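Local structure of terminase small subunit (Thermus phage G20c, 6EJQ) at the interface of chains A and B. The protein recognises viral DNA for genome packaging as a nine-subunit ring and probably regulates the ATPase activity of the terminase large subunit. Numbering follows the deposited sequence. Chains: chain A/B, Terminase small subunit.

Contact 1: the interface of chains A and B. Residues chain A 68, 71-72, 75-76; chain B 13-14, 17-18.
B:Leu17, at the last turn of helix 6-17, buries 92 Å² against helix 59-95 of the neighbouring subunit, and A:Ile75 gives up 74 Å² in return. The leucine packs on the helix with its two methyl branches parted. The side chain of B:Leu17 crosses that of A:Glu71 at about a right angle, its CD1 resting on the methylene CG of A:Glu71 at 3.6 Å, so that the aliphatic stem of the glutamate, turned with CG anti to the backbone N (chi1 -173°), serves as apolar surface. CD2 of B:Leu17 points the other way, to the backbone of A:Gln68, where it lies 3.4 Å from the carbonyl O and close to CB. A:Ile75 forms the second half of the seat. A:Ile75 CD1 packs against B:Leu17 CB and the CG methylene of B:Lys14, 3.9 Å from the latter, while A:Ile75 CG2 meets CD2 of B:Leu18 at 3.7 Å. The polar tie comes from A:Arg72, bent at chi3 (-52°) so that the guanidinium NH1 donates to the backbone carbonyl O of B:Leu17 over 2.7 Å. NH1 meets a lone pair in the carbonyl plane, although the bond is bent, 131° at the hydrogen. This carbonyl belongs to the C-terminal end of its helix, where a partial negative charge would probably strengthen the pull on the arginine. The patch thus docks the N-terminal domain of one subunit on the long helix 59-95 of the next.

Contact 2: the interface of chains A and B. Residues chain A 77, 81, 119, 122-123, 126, 129-130; chain B 69, 72, 76.
Helix 59-95 of chain B lies against helix 112-138 of chain A, with helix 59-95 of chain A also contributing. At the centre is a salt bridge between B:Arg72 and A:Asp126. The arginine, bent at chi3 (-59°), presents its guanidinium side-on, and the carboxylate lies nearly coplanar with it. NE of B:Arg72 gives the straighter bond, 2.8 Å to OD2 of A:Asp126 and 165° at the hydrogen, and NH2 reaches OD1 at 3.0 Å; both oxygens answer with their syn lone pairs. OD1 of A:Asp126 is gripped further by donors of its own chain: A:Gln77 NE2, at 2.9 Å, and A:Arg129 NH2 both come from above the carboxylate plane. The same amide nitrogen also donates to the carbonyl O of A:Ile122, which fixes the amide, and A:Gln77 CD lies over the rim of one face of the B:Arg72 guanidinium. The two arginines probably keep A:Asp126 ionised, and its negative charge would offset the repulsion between them. A water bridges OD2 of A:Asp126, 2.7 Å away, to the carbonyl O of B:Ala69. Nearby, B:Phe76 inserts its ring among apolar side chains: A:Ala119 CB lies 3.8 Å above one face, toward the rim, A:Ile122 CG2 touches B:Phe76 CZ at 3.6 Å, and A:Met123 CG meets CD2 tip to tip at 3.6 Å. The site lies midway along the paired helices, joining one subunit's helical hairpin to the next around the ring.

Contact 3: the interface of chains A and B. Residues chain A 60, 63-64, 133, 136-137; chain B 53-57.
The guanidinium of A:Arg63 is sandwiched between the two subunits. B:Leu56 CD1 sits 3.4 Å above one face, offset toward the rim, and CA of A:Glu60, from the arginine's own helix, lies above the opposite face, also toward the rim. At the edge, in the guanidinium plane, lies the backbone carbonyl O of B:Ser54, which accepts from NE of A:Arg63 at 3.1 Å with 152° at the hydrogen. The donor stands above the carbonyl plane, not on a lone pair. A water 3.1 Å from NH2 of A:Arg63 also contacts the B:Ser54 O, so the arginine holds this carbonyl both directly and through solvent. The bend at chi3 (-70°) turns the edge of the group to the B:Ser54 carbonyl and one face to B:Leu56, and the methylene CD of A:Arg63 packs on B:Leu56 CD1 at 3.7 Å. B:Ser54 itself directs CB to the carbonyl O of A:Glu60. Farther along the loop, B:Pro57 buries 66 Å² against a second helix: its CG rests 3.8 Å from A:Ser136 CB and 3.7 Å from the A:Leu133 O. A:Leu137 slides past the proline in the opposite direction, bringing CD2 within 3.4 Å of the B:Pro57 O. The B chain here is the linker joining helix 39-53 to helix 59-95; it spans the start of helix 59-95 and the end of helix 112-138 in chain A.

Contact 4: the interface of chains A and B. Residues chain A 84, 88, 91, 112-113, 115-116; chain B 76, 79-80, 83, 118.
A:Tyr84 of helix 59-95 packs closely against the same helix of chain B. The ring of B:Phe76 turns its CE1 edge onto the A:Tyr84 ring, 3.6 Å above the plane and over its centre, with the ring planes 71° apart. A:Leu88 CG lies near the rim of the other face, so the ring is held from both sides and its rotation is probably restricted. At its edge, nearly in the ring plane, is the carboxylate of B:Asp79. Apolar packing continues around B:Ile83, which buries 69 Å² and spreads its branches among several partners. B:Ile83 CG2 touches A:Pro112 CB at 3.7 Å, its CG1 lies against A:Tyr91 CE2 at 3.8 Å, and its CD1 fits between A:Ile115 CG2 and A:Leu88 CD2, 3.9 Å from each. B:Met118, bent at chi2 and chi3, curls its terminal methyl CE onto A:Pro112 CB at 3.5 Å, tighter than usual for two carbons. The looser part lies along A:Ala113 and A:Ala116: A:Ala113 hides little surface, and A:Ala116 CA stands 4.0 Å from B:Leu80 CD2. A:Tyr84 extends with CG anti to the backbone N (chi1 174°), and its hydroxyl OH donates to the anti lone pair of B:Asp79 OD2 over 2.6 Å.

Contact 1: the interface of chains A and B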
loop_
_atom_site.group_PDB
_atom_site.type_symbol
_atom_site.label_atom_id
_atom_site.label_comp_id
_atom_site.label_asym_id
_atom_site.label_seq_id
_atom_site.Cartn_x
_atom_site.Cartn_y
_atom_site.Cartn_z
ATOM N N GLN A 68 -27.519 -13.048 3.131
ATOM C CA GLN A 68 -26.712 -13.994 3.912
ATOM C C GLN A 68 -25.317 -13.456 4.253
ATOM O O GLN A 68 -24.815 -13.668 5.367
ATOM C CB GLN A 68 -26.580 -15.316 3.167
ATOM C CG GLN A 68 -27.868 -16.110 3.089
ATOM C CD GLN A 68 -27.732 -17.335 2.206
ATOM O OE1 GLN A 68 -27.139 -18.336 2.600
ATOM N NE2 GLN A 68 -28.276 -17.255 0.993
ATOM N N GLU A 71 -25.700 -10.714 6.892
ATOM C CA GLU A 71 -26.002 -11.337 8.168
ATOM C C GLU A 71 -24.748 -11.980 8.773
ATOM O O GLU A 71 -24.503 -11.838 9.978
ATOM C CB GLU A 71 -27.140 -12.350 8.011
ATOM C CG GLU A 71 -27.659 -12.935 9.319
ATOM C CD GLU A 71 -28.056 -11.872 10.325
ATOM O OE1 GLU A 71 -28.809 -10.952 9.939
ATOM O OE2 GLU A 71 -27.595 -11.955 11.485
ATOM N N ARG A 72 -23.957 -12.659 7.940
ATOM C CA ARG A 72 -22.668 -13.215 8.364
ATOM C C ARG A 72 -21.737 -12.116 8.876
ATOM O O ARG A 72 -21.030 -12.319 9.857
ATOM C CB ARG A 72 -21.977 -13.952 7.213
ATOM C CG ARG A 72 -20.831 -14.850 7.654
ATOM C CD ARG A 72 -19.782 -15.058 6.574
ATOM N NE ARG A 72 -20.319 -15.496 5.280
ATOM C CZ ARG A 72 -20.728 -16.734 4.978
ATOM N NH1 ARG A 72 -20.741 -17.706 5.877
ATOM N NH2 ARG A 72 -21.170 -16.994 3.752
ATOM N N ILE A 75 -22.630 -11.020 12.425
ATOM C CA ILE A 75 -22.116 -11.976 13.403
ATOM C C ILE A 75 -20.681 -11.625 13.772
ATOM O O ILE A 75 -20.355 -11.511 14.961
ATOM C CB ILE A 75 -22.201 -13.424 12.874
ATOM C CG1 ILE A 75 -23.671 -13.829 12.703
ATOM C CG2 ILE A 75 -21.492 -14.412 13.802
ATOM C CD1 ILE A 75 -23.868 -15.047 11.816
ATOM N N PHE A 76 -19.836 -11.448 12.756
ATOM C CA PHE A 76 -18.448 -11.039 12.960
ATOM C C PHE A 76 -18.378 -9.703 13.656
ATOM O O PHE A 76 -17.598 -9.542 14.587
ATOM C CB PHE A 76 -17.670 -10.931 11.644
ATOM C CG PHE A 76 -17.486 -12.232 10.919
ATOM C CD1 PHE A 76 -17.230 -13.415 11.596
ATOM C CD2 PHE A 76 -17.543 -12.262 9.540
ATOM C CE1 PHE A 76 -17.064 -14.606 10.908
ATOM C CE2 PHE A 76 -17.365 -13.449 8.841
ATOM C CZ PHE A 76 -17.120 -14.625 9.526
ATOM N N LEU B 13 -29.794 -20.384 11.059
ATOM C CA LEU B 13 -29.121 -19.491 10.120
ATOM C C LEU B 13 -27.724 -19.107 10.591
ATOM O O LEU B 13 -26.787 -19.162 9.812
ATOM C CB LEU B 13 -29.949 -18.222 9.884
ATOM C CG LEU B 13 -29.420 -17.259 8.824
ATOM C CD1 LEU B 13 -29.248 -17.953 7.480
ATOM C CD2 LEU B 13 -30.347 -16.062 8.702
ATOM N N LYS B 14 -27.600 -18.724 11.856
ATOM C CA LYS B 14 -26.315 -18.330 12.437
ATOM C C LYS B 14 -25.257 -19.431 12.307
ATOM O O LYS B 14 -24.116 -19.166 11.894
ATOM C CB LYS B 14 -26.483 -17.954 13.913
ATOM C CG LYS B 14 -25.233 -17.394 14.582
ATOM C CD LYS B 14 -25.364 -17.387 16.094
ATOM C CE LYS B 14 -24.075 -16.923 16.755
ATOM N NZ LYS B 14 -24.077 -17.194 18.219
ATOM N N LEU B 17 -24.228 -19.863 8.746
ATOM C CA LEU B 17 -23.336 -18.773 8.371
ATOM C C LEU B 17 -21.967 -18.855 9.038
ATOM O O LEU B 17 -21.011 -18.284 8.517
ATOM C CB LEU B 17 -23.994 -17.424 8.643
ATOM C CG LEU B 17 -25.205 -17.129 7.750
ATOM C CD1 LEU B 17 -25.981 -15.938 8.285
ATOM C CD2 LEU B 17 -24.794 -16.898 6.297
ATOM N N LEU B 18 -21.872 -19.559 10.173
ATOM C CA LEU B 18 -20.579 -19.841 10.833
ATOM C C LEU B 18 -19.861 -21.102 10.336
ATOM O O LEU B 18 -18.779 -21.445 10.833
ATOM C CB LEU B 18 -20.744 -19.876 12.361
ATOM C CG LEU B 18 -21.003 -18.512 13.009
ATOM C CD1 LEU B 18 -21.316 -18.674 14.482
ATOM C CD2 LEU B 18 -19.811 -17.586 12.840
#

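Contact 2: the interface of chains A and B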
loop_
_atom_site.group_PDB
_atom_site.type_symbol
_atom_site.label_atom_id
_atom_site.label_comp_id
_atom_site.label_asym_id
_atom_site.label_seq_id
_atom_site.Cartn_x
_atom_site.Cartn_y
_atom_site.Cartn_z
ATOM N N GLN A 77 -19.196 -8.755 13.206
ATOM C CA GLN A 77 -19.240 -7.422 13.796
ATOM C C GLN A 77 -19.542 -7.462 15.307
ATOM O O GLN A 77 -18.954 -6.705 16.081
ATOM C CB GLN A 77 -20.271 -6.554 13.070
ATOM C CG GLN A 77 -20.239 -5.082 13.442
ATOM C CD GLN A 77 -21.154 -4.260 12.566
ATOM O OE1 GLN A 77 -22.335 -4.591 12.383
ATOM N NE2 GLN A 77 -20.621 -3.169 12.023
ATOM N N LEU A 81 -16.985 -6.265 18.193
ATOM C CA LEU A 81 -17.443 -5.306 19.197
ATOM C C LEU A 81 -17.096 -5.736 20.634
ATOM O O LEU A 81 -16.679 -4.904 21.445
ATOM C CB LEU A 81 -18.944 -5.055 19.061
ATOM C CG LEU A 81 -19.338 -4.080 17.948
ATOM C CD1 LEU A 81 -20.813 -4.222 17.576
ATOM C CD2 LEU A 81 -19.044 -2.652 18.372
ATOM N N ALA A 119 -11.681 -0.248 15.742
ATOM C CA ALA A 119 -12.835 0.615 15.548
ATOM C C ALA A 119 -13.123 0.750 14.057
ATOM O O ALA A 119 -14.277 0.629 13.631
ATOM C CB ALA A 119 -12.607 1.980 16.174
ATOM N N ILE A 122 -14.745 -2.317 12.432
ATOM C CA ILE A 122 -16.156 -2.399 12.801
ATOM C C ILE A 122 -16.988 -1.396 11.988
ATOM O O ILE A 122 -18.061 -1.743 11.486
ATOM C CB ILE A 122 -16.350 -2.189 14.317
ATOM C CG1 ILE A 122 -15.723 -3.359 15.090
ATOM C CG2 ILE A 122 -17.824 -2.057 14.673
ATOM C CD1 ILE A 122 -15.337 -3.008 16.513
ATOM N N MET A 123 -16.491 -0.165 11.873
ATOM C CA MET A 123 -17.157 0.860 11.070
ATOM C C MET A 123 -17.235 0.501 9.587
ATOM O O MET A 123 -18.230 0.810 8.938
ATOM C CB MET A 123 -16.481 2.219 11.252
ATOM C CG MET A 123 -16.697 2.786 12.637
ATOM S SD MET A 123 -16.033 4.437 12.865
ATOM C CE MET A 123 -14.279 4.092 12.806
ATOM N N ASP A 126 -20.280 -1.635 8.649
ATOM C CA ASP A 126 -21.485 -0.837 8.408
ATOM C C ASP A 126 -21.459 -0.252 6.994
ATOM O O ASP A 126 -22.466 -0.310 6.282
ATOM C CB ASP A 126 -21.630 0.323 9.397
ATOM C CG ASP A 126 -21.860 -0.117 10.841
ATOM O OD1 ASP A 126 -22.461 -1.173 11.104
ATOM O OD2 ASP A 126 -21.453 0.656 11.734
ATOM N N ARG A 129 -22.127 -2.800 4.421
ATOM C CA ARG A 129 -23.553 -3.130 4.437
ATOM C C ARG A 129 -24.352 -2.126 3.618
ATOM O O ARG A 129 -25.154 -2.505 2.772
ATOM C CB ARG A 129 -24.088 -3.193 5.882
ATOM C CG ARG A 129 -25.583 -3.442 5.989
ATOM C CD ARG A 129 -25.968 -4.104 7.308
ATOM N NE ARG A 129 -25.682 -3.188 8.392
ATOM C CZ ARG A 129 -24.756 -3.332 9.339
ATOM N NH1 ARG A 129 -23.978 -4.412 9.443
ATOM N NH2 ARG A 129 -24.625 -2.347 10.216
ATOM N N ILE A 130 -24.124 -0.852 3.890
ATOM C CA ILE A 130 -24.792 0.235 3.180
ATOM C C ILE A 130 -24.511 0.177 1.660
ATOM O O ILE A 130 -25.429 0.298 0.846
ATOM C CB ILE A 130 -24.374 1.590 3.805
ATOM C CG1 ILE A 130 -25.029 1.729 5.195
ATOM C CG2 ILE A 130 -24.743 2.775 2.919
ATOM C CD1 ILE A 130 -24.283 2.624 6.163
ATOM N N ALA B 69 -24.899 3.813 11.695
ATOM C CA ALA B 69 -23.455 3.794 11.430
ATOM C C ALA B 69 -22.764 5.067 11.909
ATOM O O ALA B 69 -21.681 4.999 12.492
ATOM C CB ALA B 69 -23.183 3.581 9.949
ATOM N N ARG B 72 -22.808 4.990 15.786
ATOM C CA ARG B 72 -21.765 4.067 16.231
ATOM C C ARG B 72 -20.385 4.705 16.090
ATOM O O ARG B 72 -19.547 4.615 16.996
ATOM C CB ARG B 72 -21.808 2.753 15.446
ATOM C CG ARG B 72 -21.094 1.614 16.154
ATOM C CD ARG B 72 -20.584 0.550 15.194
ATOM N NE ARG B 72 -21.646 -0.052 14.391
ATOM C CZ ARG B 72 -22.505 -0.986 14.808
ATOM N NH1 ARG B 72 -22.486 -1.445 16.058
ATOM N NH2 ARG B 72 -23.411 -1.464 13.962
ATOM N N PHE B 76 -17.238 5.396 18.986
ATOM C CA PHE B 76 -15.807 5.167 18.786
ATOM C C PHE B 76 -14.995 6.460 18.835
ATOM O O PHE B 76 -13.922 6.494 19.437
ATOM C CB PHE B 76 -15.534 4.463 17.453
ATOM C CG PHE B 76 -16.051 3.041 17.369
ATOM C CD1 PHE B 76 -15.894 2.148 18.415
ATOM C CD2 PHE B 76 -16.636 2.582 16.200
ATOM C CE1 PHE B 76 -16.350 0.840 18.316
ATOM C CE2 PHE B 76 -17.079 1.274 16.084
ATOM C CZ PHE B 76 -16.944 0.399 17.147
HETATM O O HOH W 1 -20.016 2.934 11.754
#

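Contact 3: the interface of chains A and B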
loop_
_atom_site.group_PDB
_atom_site.type_symbol
_atom_site.label_atom_id
_atom_site.label_comp_id
_atom_site.label_asym_id
_atom_site.label_seq_id
_atom_site.Cartn_x
_atom_site.Cartn_y
_atom_site.Cartn_z
ATOM N N GLU A 60 -32.765 -12.304 -8.030
ATOM C CA GLU A 60 -33.424 -12.700 -6.786
ATOM C C GLU A 60 -32.477 -13.567 -5.952
ATOM O O GLU A 60 -32.278 -13.286 -4.772
ATOM C CB GLU A 60 -34.740 -13.435 -7.082
ATOM C CG GLU A 60 -35.679 -13.629 -5.890
ATOM C CD GLU A 60 -36.942 -14.420 -6.246
ATOM O OE1 GLU A 60 -37.378 -14.391 -7.421
ATOM O OE2 GLU A 60 -37.506 -15.084 -5.349
ATOM N N ARG A 63 -29.725 -11.393 -4.534
ATOM C CA ARG A 63 -30.181 -10.680 -3.329
ATOM C C ARG A 63 -30.159 -11.577 -2.088
ATOM O O ARG A 63 -29.865 -11.107 -0.997
ATOM C CB ARG A 63 -31.579 -10.081 -3.519
ATOM C CG ARG A 63 -31.597 -8.793 -4.326
ATOM C CD ARG A 63 -32.938 -8.079 -4.212
ATOM N NE ARG A 63 -34.027 -8.788 -4.892
ATOM C CZ ARG A 63 -34.286 -8.744 -6.204
ATOM N NH1 ARG A 63 -33.531 -8.030 -7.039
ATOM N NH2 ARG A 63 -35.316 -9.426 -6.690
ATOM N N ALA A 64 -30.442 -12.865 -2.264
ATOM C CA ALA A 64 -30.335 -13.822 -1.172
ATOM C C ALA A 64 -28.882 -13.972 -0.702
ATOM O O ALA A 64 -28.636 -14.064 0.516
ATOM C CB ALA A 64 -30.922 -15.165 -1.569
ATOM N N LEU A 133 -26.316 -2.861 0.037
ATOM C CA LEU A 133 -27.751 -2.617 -0.050
ATOM C C LEU A 133 -28.039 -1.673 -1.204
ATOM O O LEU A 133 -28.950 -1.928 -1.988
ATOM C CB LEU A 133 -28.314 -2.056 1.266
ATOM C CG LEU A 133 -28.381 -3.009 2.482
ATOM C CD1 LEU A 133 -28.811 -2.236 3.726
ATOM C CD2 LEU A 133 -29.302 -4.197 2.263
ATOM N N SER A 136 -27.709 -3.302 -4.692
ATOM C CA SER A 136 -28.922 -4.069 -5.000
ATOM C C SER A 136 -30.036 -3.222 -5.618
ATOM O O SER A 136 -30.762 -3.714 -6.475
ATOM C CB SER A 136 -29.479 -4.781 -3.756
ATOM O OG SER A 136 -28.842 -6.021 -3.574
ATOM N N LEU A 137 -30.194 -1.979 -5.166
ATOM C CA LEU A 137 -31.182 -1.074 -5.767
ATOM C C LEU A 137 -30.672 -0.457 -7.069
ATOM O O LEU A 137 -31.430 -0.327 -8.025
ATOM C CB LEU A 137 -31.575 0.040 -4.804
ATOM C CG LEU A 137 -32.266 -0.389 -3.514
ATOM C CD1 LEU A 137 -32.583 0.829 -2.654
ATOM C CD2 LEU A 137 -33.522 -1.190 -3.810
ATOM N N LEU B 53 -34.649 -13.321 2.898
ATOM C CA LEU B 53 -33.467 -12.496 2.637
ATOM C C LEU B 53 -33.294 -12.048 1.175
ATOM O O LEU B 53 -32.420 -11.225 0.884
ATOM C CB LEU B 53 -32.203 -13.228 3.100
ATOM C CG LEU B 53 -32.019 -13.338 4.617
ATOM C CD1 LEU B 53 -30.946 -14.362 4.953
ATOM C CD2 LEU B 53 -31.685 -11.986 5.230
ATOM N N SER B 54 -34.106 -12.582 0.263
ATOM C CA SER B 54 -34.062 -12.185 -1.139
ATOM C C SER B 54 -34.917 -10.952 -1.420
ATOM O O SER B 54 -35.015 -10.528 -2.573
ATOM C CB SER B 54 -34.502 -13.348 -2.039
ATOM O OG SER B 54 -35.906 -13.529 -2.010
ATOM N N ALA B 55 -35.540 -10.381 -0.386
ATOM C CA ALA B 55 -36.368 -9.187 -0.548
ATOM C C ALA B 55 -35.555 -8.017 -1.052
ATOM O O ALA B 55 -34.413 -7.811 -0.643
ATOM C CB ALA B 55 -37.028 -8.798 0.766
ATOM N N LEU B 56 -36.165 -7.253 -1.941
ATOM C CA LEU B 56 -35.610 -5.993 -2.390
ATOM C C LEU B 56 -35.461 -5.062 -1.182
ATOM O O LEU B 56 -36.407 -4.924 -0.406
ATOM C CB LEU B 56 -36.543 -5.361 -3.431
ATOM C CG LEU B 56 -35.940 -4.393 -4.437
ATOM C CD1 LEU B 56 -34.864 -5.062 -5.286
ATOM C CD2 LEU B 56 -37.055 -3.847 -5.318
ATOM N N PRO B 57 -34.277 -4.436 -1.005
ATOM C CA PRO B 57 -34.130 -3.456 0.078
ATOM C C PRO B 57 -34.941 -2.175 -0.107
ATOM O O PRO B 57 -35.518 -1.924 -1.169
ATOM C CB PRO B 57 -32.630 -3.132 0.100
ATOM C CG PRO B 57 -32.047 -3.714 -1.123
ATOM C CD PRO B 57 -33.005 -4.699 -1.707
HETATM O O HOH W 2 -37.337 -10.254 -4.547
#

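Contact 4: the interface of chains A and B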
loop_
_atom_site.group_PDB
_atom_site.type_symbol
_atom_site.label_atom_id
_atom_site.label_comp_id
_atom_site.label_asym_id
_atom_site.label_seq_id
_atom_site.Cartn_x
_atom_site.Cartn_y
_atom_site.Cartn_z
ATOM N N TYR A 84 -13.345 -5.396 20.964
ATOM C CA TYR A 84 -13.009 -3.986 21.120
ATOM C C TYR A 84 -13.116 -3.538 22.586
ATOM O O TYR A 84 -12.259 -2.795 23.066
ATOM C CB TYR A 84 -13.905 -3.127 20.224
ATOM C CG TYR A 84 -13.756 -1.627 20.407
ATOM C CD1 TYR A 84 -12.760 -0.905 19.744
ATOM C CD2 TYR A 84 -14.629 -0.931 21.238
ATOM C CE1 TYR A 84 -12.657 0.475 19.903
ATOM C CE2 TYR A 84 -14.526 0.436 21.414
ATOM C CZ TYR A 84 -13.548 1.138 20.752
ATOM O OH TYR A 84 -13.493 2.492 20.957
ATOM N N LEU A 88 -10.123 -2.104 25.112
ATOM C CA LEU A 88 -10.210 -0.924 25.976
ATOM C C LEU A 88 -9.945 -1.283 27.438
ATOM O O LEU A 88 -9.318 -0.494 28.146
ATOM C CB LEU A 88 -11.571 -0.209 25.858
ATOM C CG LEU A 88 -11.897 0.549 24.563
ATOM C CD1 LEU A 88 -13.291 1.150 24.673
ATOM C CD2 LEU A 88 -10.875 1.635 24.246
ATOM N N TYR A 91 -6.227 -1.593 27.715
ATOM C CA TYR A 91 -5.593 -0.288 27.599
ATOM C C TYR A 91 -5.709 0.519 28.884
ATOM O O TYR A 91 -4.738 1.130 29.318
ATOM C CB TYR A 91 -6.186 0.514 26.429
ATOM C CG TYR A 91 -5.564 1.885 26.287
ATOM C CD1 TYR A 91 -4.292 2.024 25.757
ATOM C CD2 TYR A 91 -6.234 3.036 26.709
ATOM C CE1 TYR A 91 -3.697 3.269 25.639
ATOM C CE2 TYR A 91 -5.643 4.291 26.601
ATOM C CZ TYR A 91 -4.375 4.395 26.058
ATOM O OH TYR A 91 -3.756 5.609 25.929
ATOM N N PRO A 112 -2.729 2.315 21.199
ATOM C CA PRO A 112 -3.815 3.138 20.660
ATOM C C PRO A 112 -4.148 2.863 19.184
ATOM O O PRO A 112 -5.331 2.813 18.821
ATOM C CB PRO A 112 -3.287 4.561 20.851
ATOM C CG PRO A 112 -2.449 4.476 22.075
ATOM C CD PRO A 112 -1.793 3.124 22.003
ATOM N N ALA A 113 -3.109 2.677 18.366
ATOM C CA ALA A 113 -3.250 2.304 16.952
ATOM C C ALA A 113 -4.052 1.008 16.720
ATOM O O ALA A 113 -4.820 0.931 15.764
ATOM C CB ALA A 113 -1.876 2.189 16.293
ATOM N N ILE A 115 -6.431 -0.154 18.730
ATOM C CA ILE A 115 -7.811 0.146 19.109
ATOM C C ILE A 115 -8.511 0.880 17.964
ATOM O O ILE A 115 -9.641 0.532 17.593
ATOM C CB ILE A 115 -7.882 0.963 20.435
ATOM C CG1 ILE A 115 -7.470 0.071 21.612
ATOM C CG2 ILE A 115 -9.282 1.533 20.672
ATOM C CD1 ILE A 115 -7.178 0.789 22.920
ATOM N N ALA A 116 -7.836 1.893 17.422
ATOM C CA ALA A 116 -8.347 2.646 16.259
ATOM C C ALA A 116 -8.574 1.734 15.050
ATOM O O ALA A 116 -9.623 1.805 14.386
ATOM C CB ALA A 116 -7.393 3.766 15.893
ATOM N N PHE B 76 -17.238 5.396 18.986
ATOM C CA PHE B 76 -15.807 5.167 18.786
ATOM C C PHE B 76 -14.995 6.460 18.835
ATOM O O PHE B 76 -13.922 6.494 19.437
ATOM C CB PHE B 76 -15.534 4.463 17.453
ATOM C CG PHE B 76 -16.051 3.041 17.369
ATOM C CD1 PHE B 76 -15.894 2.148 18.415
ATOM C CD2 PHE B 76 -16.636 2.582 16.200
ATOM C CE1 PHE B 76 -16.350 0.840 18.316
ATOM C CE2 PHE B 76 -17.079 1.274 16.084
ATOM C CZ PHE B 76 -16.944 0.399 17.147
ATOM N N ASP B 79 -14.332 7.469 22.350
ATOM C CA ASP B 79 -13.293 6.641 22.963
ATOM C C ASP B 79 -11.907 7.091 22.486
ATOM O O ASP B 79 -10.977 7.221 23.286
ATOM C CB ASP B 79 -13.470 5.147 22.622
ATOM C CG ASP B 79 -14.700 4.504 23.282
ATOM O OD1 ASP B 79 -15.242 5.036 24.260
ATOM O OD2 ASP B 79 -15.133 3.444 22.801
ATOM N N LEU B 80 -11.773 7.331 21.187
ATOM C CA LEU B 80 -10.492 7.714 20.613
ATOM C C LEU B 80 -10.022 9.086 21.084
ATOM O O LEU B 80 -8.823 9.296 21.255
ATOM C CB LEU B 80 -10.542 7.668 19.079
ATOM C CG LEU B 80 -10.785 6.306 18.421
ATOM C CD1 LEU B 80 -10.696 6.481 16.913
ATOM C CD2 LEU B 80 -9.813 5.227 18.886
ATOM N N ILE B 83 -8.494 8.522 24.516
ATOM C CA ILE B 83 -7.175 7.933 24.287
ATOM C C ILE B 83 -6.177 8.996 23.814
ATOM O O ILE B 83 -5.039 9.037 24.299
ATOM C CB ILE B 83 -7.241 6.747 23.297
ATOM C CG1 ILE B 83 -7.990 5.574 23.956
ATOM C CG2 ILE B 83 -5.840 6.298 22.884
ATOM C CD1 ILE B 83 -8.500 4.524 22.991
ATOM N N MET B 118 -3.422 9.077 15.415
ATOM C CA MET B 118 -4.684 9.093 16.176
ATOM C C MET B 118 -5.516 10.332 15.860
ATOM O O MET B 118 -6.723 10.225 15.691
ATOM C CB MET B 118 -4.433 9.008 17.689
ATOM C CG MET B 118 -5.699 8.909 18.535
ATOM S SD MET B 118 -6.694 7.467 18.129
ATOM C CE MET B 118 -5.674 6.204 18.890
#

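All four contacts use helix 59-95 of chain A, which contacts 3, 1, 2 and 4 follow from its start toward its far end; contacts 3 and 4 have centres about 35 Å apart. Contacts 2 and 4 are about 14 Å apart and share B:Phe76, forming one continuous seam between helical hairpins. Contacts 1 and 3, about 16 Å apart, bring in the N-terminal domain and linker of chain B. Arg72 is used from chain A in contact 1 and from chain B in contact 2, so each copy would tie to both of its neighbours, as expected of a head-to-tail ring. Repeated nine times, such an interface closes the nonamer.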